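Local coordinates for protein ribokinase (Cryptococcus neoformans var. grubii serotype A, PDB 6CW5) that probably phosphorylates D-ribose at O-5 with ATP and magnesium, giving D-ribose 5-phosphate for nucleotide synthesis or the pentose phosphate pathway, at residues 172-186 / 192-206. Residues are numbered along the deposited sequence; the frame is centred on the assembly and turned at random.
Sequences PSPMLTPAQLREFPW and LIVNEGELGDLLLAF
R182 NH1 gives A205 O the one direct hydrogen bond between 172-186 and 192-206, 2.9 Å long, in the guanidinium plane and on a carbonyl lone pair. A205 ends helix 196-205, so its carbonyl is past the helical bonds; a bend at chi3 (-73°) brings the arginine to it. Small A205 lets the helices cross closely (-81°), its CB 3.7 Å from P178 CB. Branched L181 sets CD1 against A205 CB and CD2 against L202 CD1. F206 turns its ring edge to the backbone of L181 and R182; buried W186 NE1 donates to L181 O. Rigid, apolar P172 lies on the strand, CG 3.7 Å from V194 CG1 and CD against L192 CD1. Flexible M175 runs alongside D201 in the opposite sense, CG 3.6 Å from D201 OD2, and bends at chi2 and chi3 fold CE back to 3.6 Å from E198 CB. E198 OE2 takes a water shared with P172 O; E198 OE1 accepts from N195 N and N195 OD1 from E198 N, a capping box. Apolar packing thus sets the beta-alpha-beta crossover of 172-186 against strand 191-195 and the next helix, while E198 helps fix N195, which binds ADP in this protein although none is bound here.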
loop_
_atom_site.group_PDB
_atom_site.type_symbol
_atom_site.label_atom_id
_atom_site.label_comp_id
_atom_site.label_asym_id
_atom_site.label_seq_id
_atom_site.Cartn_x
_atom_site.Cartn_y
_atom_site.Cartn_z
ATOM N N PRO A 172 -5.410 0.109 -16.003
ATOM C CA PRO A 172 -6.268 0.452 -14.833
ATOM C C PRO A 172 -7.584 -0.310 -14.810
ATOM O O PRO A 172 -8.667 0.212 -15.119
ATOM C CB PRO A 172 -6.492 1.953 -15.002
ATOM C CG PRO A 172 -6.420 2.162 -16.563
ATOM C CD PRO A 172 -5.384 1.169 -17.041
ATOM N N SER A 173 -7.493 -1.586 -14.435
ATOM C CA SER A 173 -8.653 -2.485 -14.456
ATOM C C SER A 173 -8.711 -3.257 -13.146
ATOM O O SER A 173 -7.757 -3.984 -12.820
ATOM C CB SER A 173 -8.576 -3.461 -15.632
ATOM O OG SER A 173 -9.668 -4.378 -15.557
ATOM N N PRO A 174 -9.812 -3.190 -12.397
ATOM C CA PRO A 174 -10.995 -2.339 -12.659
ATOM C C PRO A 174 -10.652 -0.868 -12.527
ATOM O O PRO A 174 -9.622 -0.571 -11.962
ATOM C CB PRO A 174 -11.972 -2.756 -11.562
ATOM C CG PRO A 174 -11.066 -3.334 -10.447
ATOM C CD PRO A 174 -9.977 -4.036 -11.201
ATOM N N MET A 175 -11.497 0.035 -13.033
ATOM C CA MET A 175 -11.142 1.449 -13.053
ATOM C C MET A 175 -11.015 2.016 -11.637
ATOM O O MET A 175 -11.765 1.643 -10.718
ATOM C CB MET A 175 -12.196 2.232 -13.867
ATOM C CG MET A 175 -11.894 3.734 -14.052
ATOM S SD MET A 175 -10.256 4.123 -14.603
ATOM C CE MET A 175 -10.196 3.226 -16.178
ATOM N N LEU A 176 -10.033 2.902 -11.466
ATOM C CA LEU A 176 -9.785 3.642 -10.237
ATOM C C LEU A 176 -10.842 4.731 -10.085
ATOM O O LEU A 176 -11.477 5.134 -11.065
ATOM C CB LEU A 176 -8.372 4.277 -10.269
ATOM C CG LEU A 176 -7.188 3.298 -10.078
ATOM C CD1 LEU A 176 -7.058 2.337 -11.258
ATOM C CD2 LEU A 176 -5.875 4.092 -9.929
ATOM N N THR A 177 -11.035 5.219 -8.845
ATOM C CA THR A 177 -11.942 6.342 -8.646
ATOM C C THR A 177 -11.336 7.592 -9.278
ATOM O O THR A 177 -10.117 7.674 -9.477
ATOM C CB THR A 177 -12.232 6.597 -7.160
ATOM O OG1 THR A 177 -11.080 7.187 -6.528
ATOM C CG2 THR A 177 -12.571 5.303 -6.431
ATOM N N PRO A 178 -12.161 8.593 -9.607
ATOM C CA PRO A 178 -11.585 9.794 -10.241
ATOM C C PRO A 178 -10.535 10.452 -9.370
ATOM O O PRO A 178 -9.487 10.873 -9.871
ATOM C CB PRO A 178 -12.819 10.687 -10.476
ATOM C CG PRO A 178 -13.927 9.663 -10.722
ATOM C CD PRO A 178 -13.624 8.543 -9.726
ATOM N N ALA A 179 -10.751 10.504 -8.054
ATOM C CA ALA A 179 -9.728 11.112 -7.203
ATOM C C ALA A 179 -8.434 10.296 -7.225
ATOM O O ALA A 179 -7.329 10.853 -7.262
ATOM C CB ALA A 179 -10.265 11.262 -5.774
ATOM N N GLN A 180 -8.549 8.973 -7.207
ATOM C CA GLN A 180 -7.348 8.151 -7.301
ATOM C C GLN A 180 -6.603 8.401 -8.607
ATOM O O GLN A 180 -5.374 8.457 -8.620
ATOM C CB GLN A 180 -7.724 6.678 -7.186
ATOM C CG GLN A 180 -8.127 6.297 -5.773
ATOM C CD GLN A 180 -8.779 4.932 -5.700
ATOM O OE1 GLN A 180 -9.117 4.310 -6.727
ATOM N NE2 GLN A 180 -8.942 4.439 -4.476
ATOM N N LEU A 181 -7.329 8.514 -9.724
ATOM C CA LEU A 181 -6.670 8.814 -10.994
ATOM C C LEU A 181 -5.952 10.157 -10.929
ATOM O O LEU A 181 -4.802 10.284 -11.377
ATOM C CB LEU A 181 -7.698 8.809 -12.144
ATOM C CG LEU A 181 -8.346 7.442 -12.405
ATOM C CD1 LEU A 181 -9.547 7.674 -13.352
ATOM C CD2 LEU A 181 -7.314 6.504 -13.049
ATOM N N ARG A 182 -6.596 11.169 -10.347
ATOM C CA ARG A 182 -5.968 12.486 -10.293
ATOM C C ARG A 182 -4.741 12.526 -9.402
ATOM O O ARG A 182 -3.877 13.399 -9.594
ATOM C CB ARG A 182 -6.965 13.542 -9.806
ATOM C CG ARG A 182 -8.074 13.810 -10.793
ATOM C CD ARG A 182 -8.979 14.955 -10.306
ATOM N NE ARG A 182 -9.847 14.584 -9.186
ATOM C CZ ARG A 182 -11.104 14.175 -9.331
ATOM N NH1 ARG A 182 -11.639 14.042 -10.547
ATOM N NH2 ARG A 182 -11.825 13.882 -8.262
ATOM N N GLU A 183 -4.620 11.595 -8.461
ATOM C CA GLU A 183 -3.494 11.605 -7.526
ATOM C C GLU A 183 -2.447 10.561 -7.869
ATOM O O GLU A 183 -1.435 10.462 -7.169
ATOM C CB GLU A 183 -4.016 11.365 -6.100
ATOM C CG GLU A 183 -4.812 12.580 -5.590
ATOM C CD GLU A 183 -5.831 12.230 -4.528
ATOM O OE1 GLU A 183 -5.583 11.272 -3.764
ATOM O OE2 GLU A 183 -6.884 12.915 -4.477
ATOM N N PHE A 184 -2.700 9.767 -8.902
ATOM C CA PHE A 184 -1.811 8.680 -9.285
ATOM C C PHE A 184 -0.462 9.221 -9.758
ATOM O O PHE A 184 -0.396 10.276 -10.413
ATOM C CB PHE A 184 -2.515 7.864 -10.368
ATOM C CG PHE A 184 -1.925 6.509 -10.622
ATOM C CD1 PHE A 184 -2.363 5.398 -9.898
ATOM C CD2 PHE A 184 -0.987 6.337 -11.626
ATOM C CE1 PHE A 184 -1.842 4.137 -10.145
ATOM C CE2 PHE A 184 -0.464 5.063 -11.901
ATOM C CZ PHE A 184 -0.888 3.971 -11.153
ATOM N N PRO A 185 0.655 8.551 -9.404
ATOM C CA PRO A 185 1.994 9.064 -9.753
ATOM C C PRO A 185 2.359 8.735 -11.197
ATOM O O PRO A 185 3.226 7.924 -11.483
ATOM C CB PRO A 185 2.894 8.351 -8.738
ATOM C CG PRO A 185 2.210 7.010 -8.570
ATOM C CD PRO A 185 0.722 7.341 -8.559
ATOM N N TRP A 186 1.645 9.369 -12.136
ATOM C CA TRP A 186 1.867 9.126 -13.558
ATOM C C TRP A 186 3.313 9.347 -13.966
ATOM O O TRP A 186 3.772 8.740 -14.940
ATOM C CB TRP A 186 0.967 10.044 -14.385
ATOM C CG TRP A 186 -0.483 9.763 -14.075
ATOM C CD1 TRP A 186 -1.337 10.574 -13.385
ATOM C CD2 TRP A 186 -1.224 8.583 -14.413
ATOM N NE1 TRP A 186 -2.569 9.973 -13.282
ATOM C CE2 TRP A 186 -2.533 8.756 -13.909
ATOM C CE3 TRP A 186 -0.918 7.401 -15.105
ATOM C CZ2 TRP A 186 -3.544 7.786 -14.067
ATOM C CZ3 TRP A 186 -1.923 6.443 -15.271
ATOM C CH2 TRP A 186 -3.220 6.641 -14.744
ATOM N N LEU A 192 0.874 3.357 -20.373
ATOM C CA LEU A 192 -0.509 3.127 -19.971
ATOM C C LEU A 192 -1.190 2.324 -21.070
ATOM O O LEU A 192 -1.133 2.712 -22.239
ATOM C CB LEU A 192 -1.238 4.462 -19.764
ATOM C CG LEU A 192 -2.770 4.421 -19.624
ATOM C CD1 LEU A 192 -3.147 3.847 -18.234
ATOM C CD2 LEU A 192 -3.358 5.828 -19.792
ATOM N N ILE A 193 -1.861 1.231 -20.699
ATOM C CA ILE A 193 -2.649 0.436 -21.638
ATOM C C ILE A 193 -4.111 0.543 -21.230
ATOM O O ILE A 193 -4.485 0.128 -20.124
ATOM C CB ILE A 193 -2.217 -1.036 -21.673
ATOM C CG1 ILE A 193 -0.738 -1.167 -21.991
ATOM C CG2 ILE A 193 -3.020 -1.777 -22.763
ATOM C CD1 ILE A 193 -0.314 -2.642 -22.153
ATOM N N VAL A 194 -4.938 1.071 -22.131
ATOM C CA VAL A 194 -6.377 1.235 -21.909
ATOM C C VAL A 194 -7.129 0.821 -23.164
ATOM O O VAL A 194 -6.564 0.773 -24.255
ATOM C CB VAL A 194 -6.743 2.703 -21.575
ATOM C CG1 VAL A 194 -6.275 3.045 -20.155
ATOM C CG2 VAL A 194 -6.126 3.695 -22.620
ATOM N N ASN A 195 -8.443 0.547 -23.009
ATOM C CA ASN A 195 -9.357 0.542 -24.145
ATOM C C ASN A 195 -10.033 1.909 -24.221
ATOM O O ASN A 195 -9.800 2.775 -23.378
ATOM C CB ASN A 195 -10.372 -0.614 -24.032
ATOM C CG ASN A 195 -11.217 -0.545 -22.755
ATOM O OD1 ASN A 195 -11.626 0.531 -22.337
ATOM N ND2 ASN A 195 -11.469 -1.699 -22.129
ATOM N N GLU A 196 -10.872 2.133 -25.251
ATOM C CA GLU A 196 -11.372 3.495 -25.437
ATOM C C GLU A 196 -12.248 3.953 -24.272
ATOM O O GLU A 196 -12.275 5.146 -23.952
ATOM C CB GLU A 196 -12.141 3.628 -26.755
ATOM C CG GLU A 196 -13.464 2.889 -26.778
ATOM C CD GLU A 196 -13.351 1.409 -27.118
ATOM O OE1 GLU A 196 -12.238 0.838 -27.068
ATOM O OE2 GLU A 196 -14.404 0.813 -27.448
ATOM N N GLY A 197 -12.963 3.039 -23.617
ATOM C CA GLY A 197 -13.773 3.459 -22.479
ATOM C C GLY A 197 -12.927 3.874 -21.284
ATOM O O GLY A 197 -13.270 4.821 -20.565
ATOM N N GLU A 198 -11.809 3.178 -21.059
ATOM C CA GLU A 198 -10.907 3.558 -19.970
ATOM C C GLU A 198 -10.194 4.871 -20.277
ATOM O O GLU A 198 -9.916 5.670 -19.368
ATOM C CB GLU A 198 -9.901 2.433 -19.719
ATOM C CG GLU A 198 -10.618 1.165 -19.168
ATOM C CD GLU A 198 -9.805 -0.110 -19.311
ATOM O OE1 GLU A 198 -8.837 -0.135 -20.102
ATOM O OE2 GLU A 198 -10.155 -1.116 -18.640
ATOM N N LEU A 199 -9.855 5.096 -21.545
ATOM C CA LEU A 199 -9.334 6.406 -21.946
ATOM C C LEU A 199 -10.326 7.510 -21.584
ATOM O O LEU A 199 -9.949 8.546 -21.032
ATOM C CB LEU A 199 -9.049 6.427 -23.452
ATOM C CG LEU A 199 -8.516 7.756 -24.020
ATOM C CD1 LEU A 199 -7.216 8.122 -23.327
ATOM C CD2 LEU A 199 -8.324 7.715 -25.571
ATOM N N GLY A 200 -11.608 7.303 -21.887
ATOM C CA GLY A 200 -12.606 8.300 -21.506
ATOM C C GLY A 200 -12.719 8.483 -20.000
ATOM O O GLY A 200 -12.947 9.597 -19.513
ATOM N N ASP A 201 -12.587 7.396 -19.238
ATOM C CA ASP A 201 -12.643 7.520 -17.778
ATOM C C ASP A 201 -11.552 8.448 -17.276
ATOM O O ASP A 201 -11.786 9.278 -16.395
ATOM C CB ASP A 201 -12.499 6.155 -17.088
ATOM C CG ASP A 201 -13.707 5.268 -17.252
ATOM O OD1 ASP A 201 -14.833 5.791 -17.382
ATOM O OD2 ASP A 201 -13.513 4.033 -17.230
ATOM N N LEU A 202 -10.331 8.298 -17.794
ATOM C CA LEU A 202 -9.265 9.197 -17.364
ATOM C C LEU A 202 -9.564 10.631 -17.782
ATOM O O LEU A 202 -9.421 11.573 -16.989
ATOM C CB LEU A 202 -7.923 8.760 -17.946
ATOM C CG LEU A 202 -7.092 7.859 -17.018
ATOM C CD1 LEU A 202 -7.751 6.478 -16.891
ATOM C CD2 LEU A 202 -5.681 7.769 -17.611
ATOM N N LEU A 203 -9.928 10.823 -19.051
ATOM C CA LEU A 203 -10.193 12.181 -19.513
ATOM C C LEU A 203 -11.284 12.833 -18.675
ATOM O O LEU A 203 -11.174 14.007 -18.309
ATOM C CB LEU A 203 -10.580 12.164 -21.000
ATOM C CG LEU A 203 -9.362 11.980 -21.911
ATOM C CD1 LEU A 203 -9.823 11.585 -23.292
ATOM C CD2 LEU A 203 -8.512 13.267 -21.986
ATOM N N LEU A 204 -12.345 12.076 -18.354
ATOM C CA LEU A 204 -13.432 12.622 -17.547
ATOM C C LEU A 204 -12.947 12.970 -16.147
ATOM O O LEU A 204 -13.329 14.001 -15.590
ATOM C CB LEU A 204 -14.593 11.628 -17.448
ATOM C CG LEU A 204 -15.561 11.512 -18.623
ATOM C CD1 LEU A 204 -16.549 10.371 -18.384
ATOM C CD2 LEU A 204 -16.289 12.825 -18.815
ATOM N N ALA A 205 -12.116 12.107 -15.552
ATOM C CA ALA A 205 -11.616 12.402 -14.214
ATOM C C ALA A 205 -10.698 13.615 -14.234
ATOM O O ALA A 205 -10.529 14.277 -13.200
ATOM C CB ALA A 205 -10.887 11.174 -13.636
ATOM N N PHE A 206 -10.084 13.904 -15.377
ATOM C CA PHE A 206 -9.114 14.983 -15.488
ATOM C C PHE A 206 -9.755 16.270 -16.003
ATOM O O PHE A 206 -9.043 17.187 -16.443
ATOM C CB PHE A 206 -7.948 14.561 -16.404
ATOM C CG PHE A 206 -7.133 13.411 -15.843
ATOM C CD1 PHE A 206 -7.321 13.017 -14.516
ATOM C CD2 PHE A 206 -6.167 12.777 -16.624
ATOM C CE1 PHE A 206 -6.580 11.961 -13.977
ATOM C CE2 PHE A 206 -5.409 11.736 -16.102
ATOM C CZ PHE A 206 -5.626 11.331 -14.781
HETATM O O HOH W 1 -11.152 -0.611 -16.345
HETATM O O HOH W 2 -9.814 -3.726 -18.649
#